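Local coordinates for fucolectin-related protein (Streptococcus pneumoniae, PDB 2WMF), which probably hydrolyses host blood-group carbohydrate antigens as the catalytic module of a family 98 glycoside hydrolase, at residues Trp245-Lys250 / Ser269-Met274; Arg265-Glu270 / Phe292-Tyr297; Arg125-Pro130 / Ala164-Val169. One frame throughout, in Å; residues are numbered along the deposited sequence.

Contact 1. Residues Trp245-Lys250 / Ser269-Met274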
# COMPACT_ATOMS: atom_id res chain seq x y z
N TRP A 245 -7.24 7.46 6.84
CA TRP A 245 -7.32 8.80 7.46
C TRP A 245 -7.02 9.89 6.42
O TRP A 245 -7.39 11.06 6.63
CB TRP A 245 -6.36 8.94 8.65
CG TRP A 245 -6.85 8.44 9.97
CD1 TRP A 245 -6.50 7.27 10.60
CD2 TRP A 245 -7.71 9.13 10.88
NE1 TRP A 245 -7.12 7.18 11.81
CE2 TRP A 245 -7.85 8.32 12.04
CE3 TRP A 245 -8.37 10.35 10.84
CZ2 TRP A 245 -8.66 8.68 13.12
CZ3 TRP A 245 -9.17 10.73 11.93
CH2 TRP A 245 -9.31 9.87 13.05
N LYS A 246 -6.34 9.56 5.31
CA LYS A 246 -6.17 10.57 4.23
C LYS A 246 -7.53 11.18 3.82
O LYS A 246 -7.60 12.39 3.44
CB LYS A 246 -5.42 10.02 3.02
CG LYS A 246 -6.21 9.09 2.09
CD LYS A 246 -5.45 8.76 0.81
CE LYS A 246 -4.14 8.04 1.06
NZ LYS A 246 -4.25 6.73 1.76
N TRP A 247 -8.57 10.35 3.85
CA TRP A 247 -9.89 10.78 3.40
C TRP A 247 -10.39 11.93 4.31
O TRP A 247 -10.93 12.96 3.84
CB TRP A 247 -10.87 9.59 3.35
CG TRP A 247 -12.01 9.73 2.40
CD1 TRP A 247 -13.29 10.01 2.71
CD2 TRP A 247 -11.99 9.53 0.98
NE1 TRP A 247 -14.10 10.01 1.59
CE2 TRP A 247 -13.30 9.76 0.49
CE3 TRP A 247 -10.98 9.17 0.06
CZ2 TRP A 247 -13.63 9.60 -0.86
CZ3 TRP A 247 -11.32 9.05 -1.28
CH2 TRP A 247 -12.62 9.27 -1.73
N TRP A 248 -10.16 11.77 5.61
CA TRP A 248 -10.45 12.81 6.65
C TRP A 248 -9.56 14.03 6.46
O TRP A 248 -10.03 15.17 6.52
CB TRP A 248 -10.23 12.20 8.03
CG TRP A 248 -10.53 13.13 9.17
CD1 TRP A 248 -11.74 13.35 9.78
CD2 TRP A 248 -9.58 13.94 9.85
NE1 TRP A 248 -11.59 14.28 10.79
CE2 TRP A 248 -10.27 14.64 10.86
CE3 TRP A 248 -8.20 14.14 9.71
CZ2 TRP A 248 -9.64 15.52 11.71
CZ3 TRP A 248 -7.57 15.03 10.58
CH2 TRP A 248 -8.30 15.72 11.56
N GLU A 249 -8.27 13.82 6.19
CA GLU A 249 -7.33 14.94 5.99
C GLU A 249 -7.78 15.84 4.81
O GLU A 249 -7.60 17.07 4.86
CB GLU A 249 -5.91 14.42 5.77
CG GLU A 249 -5.28 13.72 6.99
CD GLU A 249 -4.82 14.67 8.10
OE1 GLU A 249 -4.86 15.92 7.90
OE2 GLU A 249 -4.40 14.12 9.18
N LYS A 250 -8.33 15.21 3.77
CA LYS A 250 -8.85 15.90 2.56
C LYS A 250 -10.19 16.58 2.75
O LYS A 250 -10.67 17.30 1.84
CB LYS A 250 -8.97 14.89 1.41
CG LYS A 250 -7.62 14.40 0.92
CD LYS A 250 -6.77 15.45 0.21
CE LYS A 250 -7.27 15.91 -1.14
NZ LYS A 250 -6.36 16.97 -1.74
N SER A 269 -14.53 5.80 4.70
CA SER A 269 -15.12 6.22 3.45
C SER A 269 -14.22 6.17 2.19
O SER A 269 -14.68 6.39 1.09
CB SER A 269 -15.76 7.60 3.60
OG SER A 269 -16.82 7.57 4.56
N GLU A 270 -12.93 5.86 2.35
CA GLU A 270 -12.08 5.65 1.16
C GLU A 270 -12.59 4.37 0.46
O GLU A 270 -12.67 3.31 1.12
CB GLU A 270 -10.62 5.49 1.53
CG GLU A 270 -9.76 5.21 0.29
CD GLU A 270 -8.26 5.22 0.46
OE1 GLU A 270 -7.76 5.77 1.45
OE2 GLU A 270 -7.59 4.68 -0.49
N PRO A 271 -12.93 4.45 -0.83
CA PRO A 271 -13.45 3.24 -1.51
C PRO A 271 -12.54 2.01 -1.31
O PRO A 271 -11.30 2.10 -1.37
CB PRO A 271 -13.52 3.67 -2.97
CG PRO A 271 -13.77 5.12 -2.88
CD PRO A 271 -12.94 5.61 -1.74
N GLU A 272 -13.18 0.89 -1.05
CA GLU A 272 -12.47 -0.39 -0.79
C GLU A 272 -11.48 -0.74 -1.90
O GLU A 272 -10.32 -1.07 -1.65
CB GLU A 272 -13.47 -1.54 -0.59
CG GLU A 272 -14.29 -1.43 0.72
CD GLU A 272 -15.56 -0.64 0.68
OE1 GLU A 272 -15.76 0.23 -0.23
OE2 GLU A 272 -16.41 -0.91 1.60
N SER A 273 -11.93 -0.66 -3.13
CA SER A 273 -11.05 -0.98 -4.27
C SER A 273 -9.92 0.03 -4.40
O SER A 273 -8.84 -0.27 -4.94
CB SER A 273 -11.84 -1.03 -5.56
OG SER A 273 -12.52 0.18 -5.72
N MET A 274 -10.13 1.25 -3.92
CA MET A 274 -9.06 2.24 -3.98
C MET A 274 -7.90 1.90 -3.01
O MET A 274 -6.74 2.23 -3.28
CB MET A 274 -9.57 3.66 -3.74
CG MET A 274 -8.49 4.75 -3.79
SD MET A 274 -9.27 6.40 -3.60
CE MET A 274 -7.80 7.35 -3.18

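Contact 2. Residues Arg265-Glu270 / Phe292-Tyr297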
# COMPACT_ATOMS: atom_id res chain seq x y z
N ARG A 265 -16.21 9.16 10.47
CA ARG A 265 -16.77 8.38 9.39
C ARG A 265 -15.94 8.52 8.08
O ARG A 265 -15.98 7.65 7.20
CB ARG A 265 -18.23 8.75 9.21
CG ARG A 265 -19.07 8.29 10.35
CD ARG A 265 -20.52 8.71 10.22
NE ARG A 265 -20.67 10.13 10.49
CZ ARG A 265 -21.85 10.73 10.74
NH1 ARG A 265 -22.97 10.05 10.65
NH2 ARG A 265 -21.88 12.02 11.03
N SER A 266 -15.22 9.63 7.95
CA SER A 266 -14.33 9.84 6.81
C SER A 266 -13.27 8.75 6.69
O SER A 266 -12.91 8.34 5.57
CB SER A 266 -13.70 11.25 6.85
OG SER A 266 -14.70 12.28 6.88
N TYR A 267 -12.75 8.24 7.81
CA TYR A 267 -11.73 7.20 7.67
C TYR A 267 -12.32 5.85 7.26
O TYR A 267 -11.58 4.90 6.94
CB TYR A 267 -10.83 7.08 8.90
CG TYR A 267 -11.41 6.59 10.21
CD1 TYR A 267 -12.13 5.40 10.31
CD2 TYR A 267 -11.10 7.27 11.42
CE1 TYR A 267 -12.60 4.94 11.56
CE2 TYR A 267 -11.56 6.80 12.67
CZ TYR A 267 -12.31 5.65 12.75
OH TYR A 267 -12.71 5.18 13.99
N ALA A 268 -13.66 5.76 7.26
CA ALA A 268 -14.38 4.58 6.80
C ALA A 268 -15.04 4.80 5.43
O ALA A 268 -15.93 4.04 5.02
CB ALA A 268 -15.43 4.13 7.89
N SER A 269 -14.53 5.80 4.70
CA SER A 269 -15.12 6.22 3.45
C SER A 269 -14.22 6.17 2.19
O SER A 269 -14.68 6.39 1.09
CB SER A 269 -15.76 7.60 3.60
OG SER A 269 -16.82 7.57 4.56
N GLU A 270 -12.93 5.86 2.35
CA GLU A 270 -12.08 5.65 1.16
C GLU A 270 -12.59 4.37 0.46
O GLU A 270 -12.67 3.31 1.12
CB GLU A 270 -10.62 5.49 1.53
CG GLU A 270 -9.76 5.21 0.29
CD GLU A 270 -8.26 5.22 0.46
OE1 GLU A 270 -7.76 5.77 1.45
OE2 GLU A 270 -7.59 4.68 -0.49
N PHE A 292 -1.86 -1.08 7.08
CA PHE A 292 -3.09 -0.32 6.88
C PHE A 292 -3.57 0.38 8.14
O PHE A 292 -3.43 -0.16 9.25
CB PHE A 292 -4.23 -1.22 6.39
CG PHE A 292 -3.88 -1.92 5.12
CD1 PHE A 292 -4.14 -1.33 3.89
CD2 PHE A 292 -3.17 -3.12 5.16
CE1 PHE A 292 -3.76 -1.94 2.71
CE2 PHE A 292 -2.76 -3.75 3.97
CZ PHE A 292 -3.03 -3.13 2.75
N GLU A 293 -4.17 1.54 7.93
CA GLU A 293 -5.04 2.20 8.91
C GLU A 293 -6.20 2.80 8.11
O GLU A 293 -6.11 2.90 6.91
CB GLU A 293 -4.29 3.34 9.62
CG GLU A 293 -3.09 2.95 10.42
CD GLU A 293 -2.48 4.11 11.25
OE1 GLU A 293 -3.25 4.95 11.79
OE2 GLU A 293 -1.23 4.16 11.36
N CYS A 294 -7.28 3.23 8.76
CA CYS A 294 -7.66 2.95 10.16
C CYS A 294 -8.38 1.59 10.28
O CYS A 294 -9.38 1.34 9.57
CB CYS A 294 -8.63 4.02 10.63
SG CYS A 294 -9.31 3.75 12.30
N ALA A 295 -7.87 0.74 11.18
CA ALA A 295 -8.24 -0.67 11.32
C ALA A 295 -9.70 -0.91 11.62
O ALA A 295 -10.22 -1.98 11.31
CB ALA A 295 -7.37 -1.32 12.42
N ALA A 296 -10.39 0.10 12.16
CA ALA A 296 -11.83 -0.03 12.33
C ALA A 296 -12.54 -0.21 11.01
O ALA A 296 -13.62 -0.85 10.97
CB ALA A 296 -12.46 1.16 13.13
N TYR A 297 -11.99 0.40 9.96
CA TYR A 297 -12.46 0.21 8.61
C TYR A 297 -11.70 -0.86 7.83
O TYR A 297 -12.29 -1.68 7.17
CB TYR A 297 -12.33 1.52 7.84
CG TYR A 297 -12.81 1.49 6.40
CD1 TYR A 297 -14.07 1.03 6.06
CD2 TYR A 297 -12.00 1.99 5.36
CE1 TYR A 297 -14.52 1.06 4.78
CE2 TYR A 297 -12.45 2.03 4.07
CZ TYR A 297 -13.70 1.56 3.75
OH TYR A 297 -14.19 1.59 2.44

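Contact 3. Residues Arg125-Pro130 / Ala164-Val169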
# COMPACT_ATOMS: atom_id res chain seq x y z
N ARG A 125 11.63 9.96 22.40
CA ARG A 125 13.06 9.76 22.59
C ARG A 125 13.33 8.67 23.65
O ARG A 125 14.37 8.02 23.59
CB ARG A 125 13.70 11.07 23.06
CG ARG A 125 13.64 12.22 22.03
CD ARG A 125 13.93 13.54 22.69
NE ARG A 125 13.79 14.70 21.81
CZ ARG A 125 12.62 15.22 21.45
NH1 ARG A 125 11.48 14.69 21.89
NH2 ARG A 125 12.57 16.29 20.66
N ASN A 126 12.40 8.50 24.59
CA ASN A 126 12.63 7.57 25.73
C ASN A 126 11.80 6.30 25.56
O ASN A 126 10.84 6.04 26.31
CB ASN A 126 12.36 8.30 27.06
CG ASN A 126 13.33 9.44 27.29
OD1 ASN A 126 12.93 10.57 27.56
ND2 ASN A 126 14.63 9.16 27.15
N THR A 127 12.19 5.52 24.54
CA THR A 127 11.53 4.27 24.17
C THR A 127 12.23 3.12 24.87
O THR A 127 13.27 3.34 25.52
CB THR A 127 11.55 4.11 22.64
OG1 THR A 127 12.88 4.37 22.14
CG2 THR A 127 10.53 5.11 22.02
N VAL A 128 11.69 1.91 24.74
CA VAL A 128 12.22 0.76 25.49
C VAL A 128 13.68 0.52 25.16
O VAL A 128 14.13 0.74 24.01
CB VAL A 128 11.37 -0.55 25.29
CG1 VAL A 128 9.99 -0.39 25.94
CG2 VAL A 128 11.26 -0.93 23.83
N PRO A 129 14.47 0.12 26.17
CA PRO A 129 15.89 -0.09 25.90
C PRO A 129 16.19 -1.18 24.88
O PRO A 129 15.49 -2.18 24.86
CB PRO A 129 16.43 -0.52 27.28
CG PRO A 129 15.47 0.02 28.28
CD PRO A 129 14.14 -0.09 27.60
N PRO A 130 17.21 -1.00 24.05
CA PRO A 130 17.59 -2.11 23.16
C PRO A 130 17.87 -3.44 23.89
O PRO A 130 17.55 -4.51 23.38
CB PRO A 130 18.85 -1.59 22.46
CG PRO A 130 18.73 -0.11 22.49
CD PRO A 130 18.01 0.21 23.78
N ALA A 164 18.64 2.92 14.28
CA ALA A 164 19.86 2.17 13.92
C ALA A 164 20.21 1.14 15.01
O ALA A 164 20.57 -0.00 14.70
CB ALA A 164 21.03 3.15 13.66
N LYS A 165 20.07 1.54 16.27
CA LYS A 165 20.40 0.61 17.36
C LYS A 165 19.39 -0.54 17.39
O LYS A 165 19.77 -1.70 17.56
CB LYS A 165 20.43 1.31 18.70
CG LYS A 165 20.85 0.40 19.84
CD LYS A 165 22.36 0.01 19.83
CE LYS A 165 22.56 -1.34 20.46
NZ LYS A 165 22.05 -2.35 19.47
N TYR A 166 18.11 -0.23 17.24
CA TYR A 166 17.13 -1.31 17.22
C TYR A 166 17.30 -2.23 16.01
O TYR A 166 17.16 -3.47 16.13
CB TYR A 166 15.71 -0.77 17.23
CG TYR A 166 15.25 -0.08 18.52
CD1 TYR A 166 15.34 -0.72 19.78
CD2 TYR A 166 14.71 1.18 18.46
CE1 TYR A 166 14.88 -0.08 20.92
CE2 TYR A 166 14.24 1.81 19.56
CZ TYR A 166 14.33 1.20 20.80
OH TYR A 166 13.85 1.89 21.90
N LEU A 167 17.65 -1.65 14.86
CA LEU A 167 17.92 -2.45 13.66
C LEU A 167 19.07 -3.47 13.94
O LEU A 167 19.00 -4.62 13.51
CB LEU A 167 18.24 -1.51 12.49
CG LEU A 167 18.72 -2.14 11.17
CD1 LEU A 167 17.71 -3.16 10.60
CD2 LEU A 167 19.05 -1.00 10.16
N GLU A 168 20.13 -3.01 14.61
CA GLU A 168 21.24 -3.90 14.99
C GLU A 168 20.76 -5.07 15.85
O GLU A 168 21.11 -6.23 15.59
CB GLU A 168 22.30 -3.08 15.72
CG GLU A 168 23.46 -3.88 16.19
CD GLU A 168 24.56 -3.00 16.79
OE1 GLU A 168 24.35 -1.80 17.06
OE2 GLU A 168 25.66 -3.54 16.99
N VAL A 169 19.91 -4.79 16.82
CA VAL A 169 19.32 -5.85 17.65
C VAL A 169 18.50 -6.82 16.77
O VAL A 169 18.57 -8.04 16.92
CB VAL A 169 18.43 -5.33 18.79
CG1 VAL A 169 17.84 -6.51 19.63
CG2 VAL A 169 19.18 -4.39 19.75

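Contact 1. Residues Trp245-Lys250 / Ser269-Met274
W247 carries most of this buried contact, its indole lying with one face against the turn S269-P271. Two CH-pi contacts define that stacking. CA of E270 stands 4.1 Å from the centroid of the W247 six-membered ring, 21° off the ring normal, and CD of P271 lies at the same distance, 28° off the normal, on the same face. The ring therefore rests on backbone and proline ring together rather than on one long side chain. With CG roughly anti to the backbone N (chi1 -155°), the indole reaches out from the helix toward the turn. At the pyrrole end NE1 approaches CB of S269 at 3.6 Å, while its N-H is taken by T253.

A sulfur-aromatic contact is added obliquely, at the CZ3 side of the ring. SD of M274, at the end of an extended chain, is 4.1 Å from CZ3 of W247, a Met-aromatic contact.

The polar component is weaker. NZ of K246 and OE1 of E270 form a long salt bridge at 3.7 Å, reached because the lysine chain bends at its last two torsions. That ammonium has firmer ties outside the pair, to the carbonyl of D243, the amide oxygen of N213 and the carboxylate of E278, so E270 is probably only a supplementary counter-charge. No hydrogen bond joins the two segments, and the backbone N of E270, buried here, has no partner in the model.

Topologically, helix 245-249 follows strand 237-243, and P271 is the N-cap of helix 272-283, which leads to strand 289-293. The contact thus folds back the long loop of the seventh beta-alpha unit of an eight-stranded (beta/alpha)8, or TIM, barrel.

Contact 2. Residues Arg265-Glu270 / Phe292-Tyr297
Y267 and C294 meet through a sulfur-aromatic contact: SG of C294 sits 3.6 Å from the Y267 ring centroid and 13° off the normal, over the middle of the face. CB of C294 covers the same face, and the methyl of A296 comes obliquely to CE1 at 4.1 Å. The second tyrosine, Y297, presents a face to the backbone of A268, whose CA is 3.7 Å from the Y297 ring centroid. Its hydroxyl donates a 2.6 Å hydrogen bond from OH to the carbonyl O of E270, tilted 31° from the carbonyl plane. With CG anti to the backbone N (chi1 -179°), the ring extends over A268 and its OH reaches that carbonyl.

Here the eighth strand of the TIM barrel, 289-293, ends in a cis peptide between E293 and C294, and C294 is the N-cap of helix 295-298. The turn is closed by Y297 N bonded to C294 O at 2.8 Å.

Further out, OG1 of T244 is hydrogen-bonded both to Y267 O and to C294 N, tying the two backbones together. OH of Y267 is bonded to E508, and W245 packs edge-to-face against the Y267 ring. On the loop itself, A268 N and S269 OG reach R265 O from opposite faces of its carbonyl plane.

Contact 3. Residues Arg125-Pro130 / Ala164-Val169
Y166 reaches from helix 159-172 into the bend T127-V128, and its hydroxyl is the polar focus of the contact. CG lies anti to the carbonyl carbon and beside the backbone N (chi1 -69°), which sends the phenol across to the loop even though the residue's CB does not point directly at it. OH is modelled as a donor to the backbone O of V128, but at 2.4 Å this bond is very short and its geometry doubtful. OG1 of T127 lies 2.7 Å from the same OH. Both oxygens lie at the edge of the ring, in its plane, so they meet the phenol at its hydroxyl end. For T127, chi1 of 48° tucks OG1 between the backbone N and the carbonyl carbon, which turns the hydroxyl toward the tyrosine.

P130 supplies the apolar half. Its CG meets CG of K165 at 3.4 Å, tighter than usual for two carbons, and the two side chains cross at about a right angle. K165 bends at chi2 and chi4, and its NZ pairs with OE1 of E168 at 3.4 Å, a salt bridge whose hydrogen bond is weak. P130 also places CB 3.9 Å from CG2 of V169 and CG 4.2 Å from CE1 of Y166.

P129 is the N-cap of helix 130-139, so the contact packs the start of that helix on the neighbouring barrel helix 159-172. Y166 also touches I119 and M120 of strand 115-121; from helix 130-139, L133 touches Y166, and D134 and F137 touch V169.

How the contacts relate
Contacts 1 and 2 form one packed unit: their centres are about 7 Å apart, they share S269 and E270, and W247 CB comes within 3.3 Å of S266 O. Together they connect the long loop after the seventh barrel strand with the end of the eighth. These are C-terminal ends of barrel strands, the side where TIM-barrel hydrolases carry their active sites, so these loops probably lie near it. Contact 3 is remote: its centre lies about 33 Å from that of contact 1 and about 30 Å from that of contact 2. It joins the loop leading into helix 130-139 to helix 159-172, and its centre is about 26 Å from the chain centre, against about 13 and 14 Å for those of contacts 1 and 2.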